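RV1873 (Mycobacterium tuberculosis, PDB 2JEK) is of unknown function, but belongs to the DUF1810 family and folds as a compact, all-helical right-handed superhelix. Local coordinates at residues A124-A127 / K128-G132. Sequence-based numbering, arbitrary orientation.
Sequences ALLA and KYYGG. With SO4 (sulfate ion), chain B.
Leu126 O accepts two backbone hydrogen bonds where helix 120-129 ends, a worked example of how the last carbonyls of a helix are satisfied. Tyr130 N and Gly132 N each lie 2.9 Å from Leu126 O. The two donors come from opposite faces of the carbonyl plane, both well out of it, so neither sits on a lone pair. Gly131 and Gly132, with positive phi (59° and 78°), turn the chain back over the helix end, giving a C-terminal helix cap in which Gly132 N bonds to the carbonyl six residues back. The two carbonyls just before Leu126 O follow the regular i to i+4 pattern: Lys128 N bonds to Ala124 O and Tyr129 N to Leu125 O.

The polar ends of the side chains also find partners. Lys128 is extended; with its CG anti to the backbone N (chi1 178°), the chain lays CG over a face of the Tyr129 ring and carries NZ out to the carbonyls of Asn86 and Val88. NZ also donates to a sulfate ion, probably from the crystallisation liquor, 2.9 Å from its O2 and more weakly to its O4; Gln89 NE2 holds the same anion. Tyr129 OH is hydrogen-bonded to Val85 O, and Tyr130 OH to Asp102 O.

The tyrosine rings also pack on the leucines of the preceding turn. Leu125 CD2 meets the Tyr130 ring in plane at its edge, 3.7 Å from CE2, and also touches Tyr129 CD2. Leu126 CD2 approaches Tyr130 CD2 obliquely, at 3.9 Å.

Leu125 packs on both helix 74-87 and Leu105 of helix 101-115, Leu126 on Met109, and Tyr130 on Leu105 and Cys106, while Ile93 of the short helix 93-96 touches both tyrosines; the end of helix 120-129 thus rests against three helices.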
ATOM      1  N   ALA A 124       3.439  -9.660   7.720  1.00  9.22           N
ATOM      2  CA  ALA A 124       2.993 -10.978   7.261  1.00  9.44           C
ATOM      3  C   ALA A 124       2.973 -11.057   5.737  1.00  9.00           C
ATOM      4  O   ALA A 124       3.347 -12.084   5.155  1.00  9.05           O
ATOM      5  CB  ALA A 124       1.624 -11.326   7.827  1.00  9.94           C
ATOM      6  N   LEU A 125       2.544  -9.975   5.084  1.00  7.88           N
ATOM      7  CA  LEU A 125       2.492  -9.966   3.618  1.00  8.63           C
ATOM      8  C   LEU A 125       3.922 -10.058   3.068  1.00  8.03           C
ATOM      9  O   LEU A 125       4.201 -10.853   2.159  1.00  8.44           O
ATOM     10  CB  LEU A 125       1.741  -8.734   3.091  1.00  8.12           C
ATOM     11  CG  LEU A 125       1.226  -8.831   1.647  1.00  8.18           C
ATOM     12  CD1 LEU A 125       0.047  -7.893   1.465  1.00  8.47           C
ATOM     13  CD2 LEU A 125       2.322  -8.505   0.625  1.00  9.57           C
ATOM     14  N   LEU A 126       4.833  -9.266   3.627  1.00  7.59           N
ATOM     15  CA  LEU A 126       6.239  -9.328   3.208  1.00  8.18           C
ATOM     16  C   LEU A 126       6.844 -10.712   3.433  1.00  8.46           C
ATOM     17  O   LEU A 126       7.604 -11.223   2.594  1.00  8.57           O
ATOM     18  CB  LEU A 126       7.069  -8.248   3.913  1.00  8.30           C
ATOM     19  CG  LEU A 126       6.733  -6.803   3.511  1.00  8.21           C
ATOM     20  CD1 LEU A 126       7.420  -5.781   4.408  1.00  9.98           C
ATOM     21  CD2 LEU A 126       7.070  -6.513   2.040  1.00 10.19           C
ATOM     22  N   ALA A 127       6.486 -11.335   4.558  1.00  7.91           N
ATOM     23  CA  ALA A 127       7.000 -12.668   4.888  1.00  9.16           C
ATOM     24  C   ALA A 127       6.475 -13.711   3.905  1.00 10.02           C
ATOM     25  O   ALA A 127       7.220 -14.582   3.449  1.00 10.32           O
ATOM     26  CB  ALA A 127       6.622 -13.039   6.322  1.00  9.39           C
ATOM     27  N   LYS A 128       5.192 -13.624   3.573  1.00  9.90           N
ATOM     28  CA  LYS A 128       4.555 -14.639   2.737  1.00 10.71           C
ATOM     29  C   LYS A 128       4.981 -14.529   1.279  1.00 11.10           C
ATOM     30  O   LYS A 128       5.212 -15.542   0.597  1.00 11.14           O
ATOM     31  CB  LYS A 128       3.025 -14.538   2.833  1.00 10.23           C
ATOM     32  CG  LYS A 128       2.303 -15.543   1.938  1.00 10.97           C
ATOM     33  CD  LYS A 128       0.836 -15.635   2.273  1.00 12.51           C
ATOM     34  CE  LYS A 128       0.088 -16.501   1.265  1.00 13.36           C
ATOM     35  NZ  LYS A 128      -1.332 -16.704   1.654  1.00 14.13           N
ATOM     36  N   TYR A 129       5.080 -13.294   0.800  1.00 10.01           N
ATOM     37  CA  TYR A 129       5.194 -13.050  -0.635  1.00  9.50           C
ATOM     38  C   TYR A 129       6.535 -12.510  -1.122  1.00 10.09           C
ATOM     39  O   TYR A 129       6.809 -12.571  -2.331  1.00 11.46           O
ATOM     40  CB  TYR A 129       4.109 -12.076  -1.070  1.00  9.13           C
ATOM     41  CG  TYR A 129       2.732 -12.649  -1.047  1.00  9.13           C
ATOM     42  CD1 TYR A 129       2.328 -13.570  -2.019  1.00  9.09           C
ATOM     43  CD2 TYR A 129       1.805 -12.236  -0.088  1.00  7.96           C
ATOM     44  CE1 TYR A 129       1.053 -14.087  -2.020  1.00  9.21           C
ATOM     45  CE2 TYR A 129       0.512 -12.748  -0.078  1.00  8.66           C
ATOM     46  CZ  TYR A 129       0.139 -13.678  -1.049  1.00  8.57           C
ATOM     47  OH  TYR A 129      -1.136 -14.165  -1.046  1.00 11.24           O
ATOM     48  N   TYR A 130       7.352 -11.983  -0.210  1.00  9.29           N
ATOM     49  CA  TYR A 130       8.615 -11.330  -0.583  1.00  9.12           C
ATOM     50  C   TYR A 130       9.798 -11.895   0.198  1.00  9.51           C
ATOM     51  O   TYR A 130      10.812 -11.224   0.360  1.00 10.39           O
ATOM     52  CB  TYR A 130       8.544  -9.809  -0.375  1.00  9.88           C
ATOM     53  CG  TYR A 130       7.512  -9.128  -1.256  1.00  7.64           C
ATOM     54  CD1 TYR A 130       7.851  -8.671  -2.528  1.00  9.72           C
ATOM     55  CD2 TYR A 130       6.197  -8.982  -0.829  1.00  8.53           C
ATOM     56  CE1 TYR A 130       6.889  -8.063  -3.350  1.00  9.29           C
ATOM     57  CE2 TYR A 130       5.231  -8.389  -1.630  1.00  8.04           C
ATOM     58  CZ  TYR A 130       5.582  -7.920  -2.887  1.00  8.11           C
ATOM     59  OH  TYR A 130       4.595  -7.337  -3.643  1.00  7.67           O
ATOM     60  N   GLY A 131       9.631 -13.107   0.722  1.00 10.47           N
ATOM     61  CA  GLY A 131      10.700 -13.769   1.493  1.00 12.00           C
ATOM     62  C   GLY A 131      11.162 -12.995   2.721  1.00 11.39           C
ATOM     63  O   GLY A 131      12.309 -13.120   3.148  1.00 11.45           O
ATOM     64  N   GLY A 132      10.266 -12.184   3.291  1.00 11.17           N
ATOM     65  CA  GLY A 132      10.590 -11.359   4.446  1.00 11.10           C
ATOM     66  C   GLY A 132      11.385 -10.111   4.119  1.00 12.57           C
ATOM     67  O   GLY A 132      11.809  -9.382   5.030  1.00 14.21           O
TER
HETATM   68  S   SO4 B1146      -1.535 -18.605   4.692  0.80 22.74           S
HETATM   69  O1  SO4 B1146      -1.919 -19.885   5.283  0.80 23.04           O
HETATM   70  O2  SO4 B1146      -0.734 -18.829   3.492  0.80 22.98           O
HETATM   71  O3  SO4 B1146      -0.799 -17.802   5.663  0.80 25.85           O
HETATM   72  O4  SO4 B1146      -2.762 -17.909   4.298  0.80 26.10           O